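Thymidylate synthase ThyX (Streptomyces cacaoi subsp. asoensis, PDB 4P5A) is a UMP/dUMP methylase of the ThyX family that probably uses FAD, methylenetetrahydrofolate and NADPH, and works as a homotetramer. Local coordinates at residues Ala21-Ser33 and Tyr44-Leu56. Sequence-based numbering, arbitrary orientation.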
loop_
_atom_site.group_PDB
_atom_site.type_symbol
_atom_site.label_atom_id
_atom_site.label_comp_id
_atom_site.label_asym_id
_atom_site.label_seq_id
_atom_site.Cartn_x
_atom_site.Cartn_y
_atom_site.Cartn_z
ATOM N N ALA B 21 3.846 -19.877 -6.998
ATOM C CA ALA B 21 4.554 -18.917 -7.867
ATOM C C ALA B 21 5.276 -19.629 -8.946
ATOM O O ALA B 21 5.967 -20.686 -8.690
ATOM C CB ALA B 21 5.580 -18.159 -7.076
ATOM N N SER B 22 5.099 -19.125 -10.161
ATOM C CA SER B 22 5.799 -19.752 -11.311
ATOM C C SER B 22 5.896 -18.711 -12.409
ATOM O O SER B 22 5.161 -17.719 -12.414
ATOM C CB SER B 22 4.939 -20.932 -11.817
ATOM O OG SER B 22 3.704 -20.442 -12.381
ATOM N N ASP B 23 6.793 -18.957 -13.394
ATOM C CA ASP B 23 6.826 -18.042 -14.481
ATOM C C ASP B 23 5.582 -18.035 -15.307
ATOM O O ASP B 23 5.163 -17.017 -15.813
ATOM C CB ASP B 23 8.025 -18.441 -15.400
ATOM C CG ASP B 23 9.446 -18.268 -14.687
ATOM O OD1 ASP B 23 10.291 -19.209 -14.747
ATOM O OD2 ASP B 23 9.715 -17.192 -14.041
ATOM N N LEU B 24 4.952 -19.207 -15.430
ATOM C CA LEU B 24 3.694 -19.270 -16.154
ATOM C C LEU B 24 2.624 -18.358 -15.557
ATOM O O LEU B 24 1.830 -17.792 -16.307
ATOM C CB LEU B 24 3.213 -20.708 -16.134
ATOM C CG LEU B 24 1.779 -20.788 -16.653
ATOM C CD1 LEU B 24 1.662 -20.688 -18.216
ATOM C CD2 LEU B 24 1.037 -22.025 -16.040
ATOM N N ALA B 25 2.638 -18.189 -14.245
ATOM C CA ALA B 25 1.612 -17.306 -13.618
ATOM C C ALA B 25 1.762 -15.858 -14.105
ATOM O O ALA B 25 0.776 -15.096 -14.176
ATOM C CB ALA B 25 1.764 -17.396 -12.014
ATOM N N VAL B 26 2.998 -15.456 -14.406
ATOM C CA VAL B 26 3.209 -14.089 -14.929
ATOM C C VAL B 26 2.689 -13.930 -16.322
ATOM O O VAL B 26 2.097 -12.928 -16.640
ATOM C CB VAL B 26 4.710 -13.799 -14.976
ATOM C CG1 VAL B 26 5.032 -12.283 -15.463
ATOM C CG2 VAL B 26 5.300 -14.030 -13.632
ATOM N N VAL B 27 3.025 -14.917 -17.209
ATOM C CA VAL B 27 2.637 -14.905 -18.596
ATOM C C VAL B 27 1.093 -14.880 -18.691
ATOM O O VAL B 27 0.541 -14.115 -19.500
ATOM C CB VAL B 27 3.152 -16.243 -19.264
ATOM C CG1 VAL B 27 2.519 -16.388 -20.693
ATOM C CG2 VAL B 27 4.751 -16.215 -19.272
ATOM N N LYS B 28 0.470 -15.702 -17.857
ATOM C CA LYS B 28 -1.059 -15.787 -17.907
ATOM C C LYS B 28 -1.634 -14.436 -17.533
ATOM O O LYS B 28 -2.589 -14.007 -18.172
ATOM C CB LYS B 28 -1.587 -16.862 -16.980
ATOM C CG LYS B 28 -1.339 -18.308 -17.556
ATOM C CD LYS B 28 -1.781 -19.354 -16.539
ATOM C CE LYS B 28 -3.109 -20.059 -16.914
ATOM N NZ LYS B 28 -3.741 -20.863 -15.759
ATOM N N ALA B 29 -1.116 -13.823 -16.453
ATOM C CA ALA B 29 -1.639 -12.498 -15.979
ATOM C C ALA B 29 -1.382 -11.466 -17.029
ATOM O O ALA B 29 -2.256 -10.705 -17.425
ATOM C CB ALA B 29 -0.961 -12.091 -14.688
ATOM N N ALA B 30 -0.186 -11.493 -17.650
ATOM C CA ALA B 30 0.132 -10.514 -18.668
ATOM C C ALA B 30 -0.714 -10.607 -19.963
ATOM O O ALA B 30 -1.050 -9.542 -20.564
ATOM C CB ALA B 30 1.630 -10.605 -19.108
ATOM N N ARG B 31 -0.992 -11.826 -20.381
ATOM C CA ARG B 31 -1.684 -12.039 -21.682
ATOM C C ARG B 31 -3.202 -12.092 -21.556
ATOM O O ARG B 31 -3.881 -12.392 -22.544
ATOM C CB ARG B 31 -1.252 -13.366 -22.293
ATOM C CG ARG B 31 0.172 -13.296 -22.765
ATOM C CD ARG B 31 0.454 -14.339 -23.931
ATOM N NE ARG B 31 1.793 -14.126 -24.520
ATOM C CZ ARG B 31 2.820 -15.000 -24.432
ATOM N NH1 ARG B 31 4.011 -14.713 -24.970
ATOM N NH2 ARG B 31 2.659 -16.166 -23.811
ATOM N N VAL B 32 -3.732 -11.851 -20.375
ATOM C CA VAL B 32 -5.177 -12.041 -20.176
ATOM C C VAL B 32 -5.925 -11.349 -21.344
ATOM O O VAL B 32 -5.652 -10.160 -21.711
ATOM C CB VAL B 32 -5.623 -11.468 -18.851
ATOM C CG1 VAL B 32 -5.293 -9.962 -18.785
ATOM C CG2 VAL B 32 -7.135 -11.731 -18.655
ATOM N N SER B 33 -6.893 -12.098 -21.917
ATOM C CA SER B 33 -7.579 -11.645 -23.126
ATOM C C SER B 33 -8.884 -12.419 -23.358
ATOM O O SER B 33 -9.072 -13.576 -22.895
ATOM C CB SER B 33 -6.618 -11.814 -24.358
ATOM O OG SER B 33 -7.292 -11.477 -25.544
ATOM N N TYR B 44 9.047 -13.715 -30.937
ATOM C CA TYR B 44 10.366 -13.681 -30.268
ATOM C C TYR B 44 11.313 -14.721 -30.886
ATOM O O TYR B 44 10.864 -15.814 -31.317
ATOM C CB TYR B 44 10.258 -13.999 -28.759
ATOM C CG TYR B 44 9.144 -13.307 -28.031
ATOM C CD1 TYR B 44 9.274 -11.977 -27.607
ATOM C CD2 TYR B 44 7.956 -13.999 -27.734
ATOM C CE1 TYR B 44 8.213 -11.333 -26.890
ATOM C CE2 TYR B 44 6.900 -13.392 -27.026
ATOM C CZ TYR B 44 7.033 -12.041 -26.631
ATOM O OH TYR B 44 6.007 -11.424 -25.954
ATOM N N ASP B 45 12.605 -14.364 -30.877
ATOM C CA ASP B 45 13.751 -15.217 -31.235
ATOM C C ASP B 45 14.153 -16.225 -30.103
ATOM O O ASP B 45 15.337 -16.311 -29.646
ATOM C CB ASP B 45 14.962 -14.334 -31.519
ATOM C CG ASP B 45 15.939 -15.004 -32.458
ATOM O OD1 ASP B 45 15.577 -15.082 -33.665
ATOM O OD2 ASP B 45 17.035 -15.430 -31.992
ATOM N N GLY B 46 13.162 -16.967 -29.636
ATOM C CA GLY B 46 13.362 -17.884 -28.550
ATOM C C GLY B 46 12.004 -18.211 -27.917
ATOM O O GLY B 46 10.927 -17.913 -28.500
ATOM N N GLY B 47 12.055 -18.790 -26.721
ATOM C CA GLY B 47 10.832 -19.256 -26.065
ATOM C C GLY B 47 9.975 -17.997 -25.868
ATOM O O GLY B 47 10.526 -16.910 -25.623
ATOM N N SER B 48 8.663 -18.145 -26.013
ATOM C CA SER B 48 7.736 -17.024 -25.864
ATOM C C SER B 48 7.699 -16.650 -24.365
ATOM O O SER B 48 7.522 -15.472 -24.095
ATOM C CB SER B 48 6.281 -17.409 -26.214
ATOM O OG SER B 48 5.807 -18.561 -25.458
ATOM N N THR B 49 7.841 -17.619 -23.444
ATOM C CA THR B 49 7.823 -17.211 -21.992
ATOM C C THR B 49 9.015 -16.314 -21.636
ATOM O O THR B 49 8.812 -15.259 -21.024
ATOM C CB THR B 49 7.705 -18.377 -21.047
ATOM O OG1 THR B 49 6.391 -18.950 -21.176
ATOM C CG2 THR B 49 7.978 -17.968 -19.530
ATOM N N ARG B 50 10.238 -16.731 -21.990
ATOM C CA ARG B 50 11.402 -15.845 -21.739
ATOM C C ARG B 50 11.265 -14.540 -22.500
ATOM O O ARG B 50 11.621 -13.439 -21.970
ATOM C CB ARG B 50 12.678 -16.539 -22.142
ATOM C CG ARG B 50 13.866 -15.746 -21.902
ATOM C CD ARG B 50 15.095 -16.556 -22.342
ATOM N NE ARG B 50 16.350 -15.832 -22.133
ATOM C CZ ARG B 50 16.943 -14.987 -23.013
ATOM N NH1 ARG B 50 16.403 -14.667 -24.202
ATOM N NH2 ARG B 50 18.075 -14.427 -22.666
ATOM N N GLY B 51 10.865 -14.634 -23.779
ATOM C CA GLY B 51 10.572 -13.382 -24.538
ATOM C C GLY B 51 9.626 -12.384 -23.855
ATOM O O GLY B 51 9.962 -11.191 -23.731
ATOM N N LEU B 52 8.503 -12.882 -23.351
ATOM C CA LEU B 52 7.529 -12.008 -22.761
ATOM C C LEU B 52 8.067 -11.428 -21.413
ATOM O O LEU B 52 7.932 -10.218 -21.127
ATOM C CB LEU B 52 6.290 -12.813 -22.516
ATOM C CG LEU B 52 5.010 -11.984 -22.134
ATOM C CD1 LEU B 52 4.068 -12.748 -21.282
ATOM C CD2 LEU B 52 4.885 -10.489 -22.324
ATOM N N ILE B 53 8.704 -12.279 -20.647
ATOM C CA ILE B 53 9.161 -11.854 -19.311
ATOM C C ILE B 53 10.245 -10.824 -19.492
ATOM O O ILE B 53 10.283 -9.882 -18.735
ATOM C CB ILE B 53 9.591 -13.053 -18.486
ATOM C CG1 ILE B 53 8.245 -13.727 -17.987
ATOM C CG2 ILE B 53 10.531 -12.720 -17.293
ATOM C CD1 ILE B 53 8.391 -15.078 -17.290
ATOM N N ARG B 54 11.133 -11.020 -20.456
ATOM C CA ARG B 54 12.204 -9.991 -20.697
ATOM C C ARG B 54 11.620 -8.683 -21.142
ATOM O O ARG B 54 12.051 -7.642 -20.629
ATOM C CB ARG B 54 13.262 -10.524 -21.640
ATOM C CG ARG B 54 14.102 -11.687 -21.027
ATOM C CD ARG B 54 15.063 -12.282 -22.126
ATOM N NE ARG B 54 15.910 -11.282 -22.845
ATOM C CZ ARG B 54 17.080 -10.783 -22.403
ATOM N NH1 ARG B 54 17.803 -9.940 -23.207
ATOM N NH2 ARG B 54 17.574 -11.144 -21.202
ATOM N N TYR B 55 10.595 -8.712 -21.962
ATOM C CA TYR B 55 9.901 -7.538 -22.402
ATOM C C TYR B 55 9.252 -6.836 -21.202
ATOM O O TYR B 55 9.407 -5.607 -20.999
ATOM C CB TYR B 55 8.833 -7.877 -23.445
ATOM C CG TYR B 55 7.882 -6.714 -23.683
ATOM C CD1 TYR B 55 8.261 -5.590 -24.458
ATOM C CD2 TYR B 55 6.619 -6.725 -23.114
ATOM C CE1 TYR B 55 7.332 -4.486 -24.630
ATOM C CE2 TYR B 55 5.708 -5.665 -23.265
ATOM C CZ TYR B 55 6.062 -4.546 -24.012
ATOM O OH TYR B 55 5.111 -3.523 -24.111
ATOM N N LEU B 56 8.564 -7.605 -20.355
ATOM C CA LEU B 56 7.957 -6.889 -19.214
ATOM C C LEU B 56 9.003 -6.313 -18.315
ATOM O O LEU B 56 8.754 -5.245 -17.714
ATOM C CB LEU B 56 7.114 -7.869 -18.324
ATOM C CG LEU B 56 5.979 -8.553 -19.103
ATOM C CD1 LEU B 56 5.465 -9.776 -18.369
ATOM C CD2 LEU B 56 4.824 -7.595 -19.446
HETATM O O HOH W 1 4.677 -18.336 -23.206
#
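Val27, Ala30, Leu52 and Leu56 form the apolar seam between two helices of the ThyX fold, 23-30 and 48-58, whose segments here (23-30 and 48-56) cross at 69° with their axes 10.0 Å apart. Leu52 supplies the central methyl: its CD1 lies 3.7 Å from Val27 CA and also meets Ala30 CB. One helical turn later Leu56 CD1 touches both Val26 CG1, at 3.9 Å, and Ala30 CB. Toward the start of helix 23-30, Ile53 CD1 packs on Asp23 CB at 3.9 Å, the two side chains crossing at about a right angle. Thr49 turns its methyl to Val27, CG2 to CG2 at 3.7 Å; with CG2 anti to the backbone N, its OG1 stands beside that N (chi1 -69°) and faces the bridging water.

At the C-terminal end of helix 23-30 Arg31, extended from CG to NE, reaches over Leu52. Leu52 CD1 sits over the centre of one guanidinium face, while Tyr44 CE2 approaches NH1 at the group's edge.

Asp23 directs its carboxylate to Val226 N and Thr227 OG1, tying the pair to helix 225-233, which also touches Ile53. On the flavin side, Leu56 packs against the FAD-binding His61, and beyond the helix Ser33 OG bonds Glu95 of the second subunit.

Polar linkage between the segments runs through one water lying in the guanidinium plane: it accepts from Arg31 NH2 at 3.0 Å and is hydrogen-bonded to Ser48 OG and, at 2.7 Å, to Thr49 OG1.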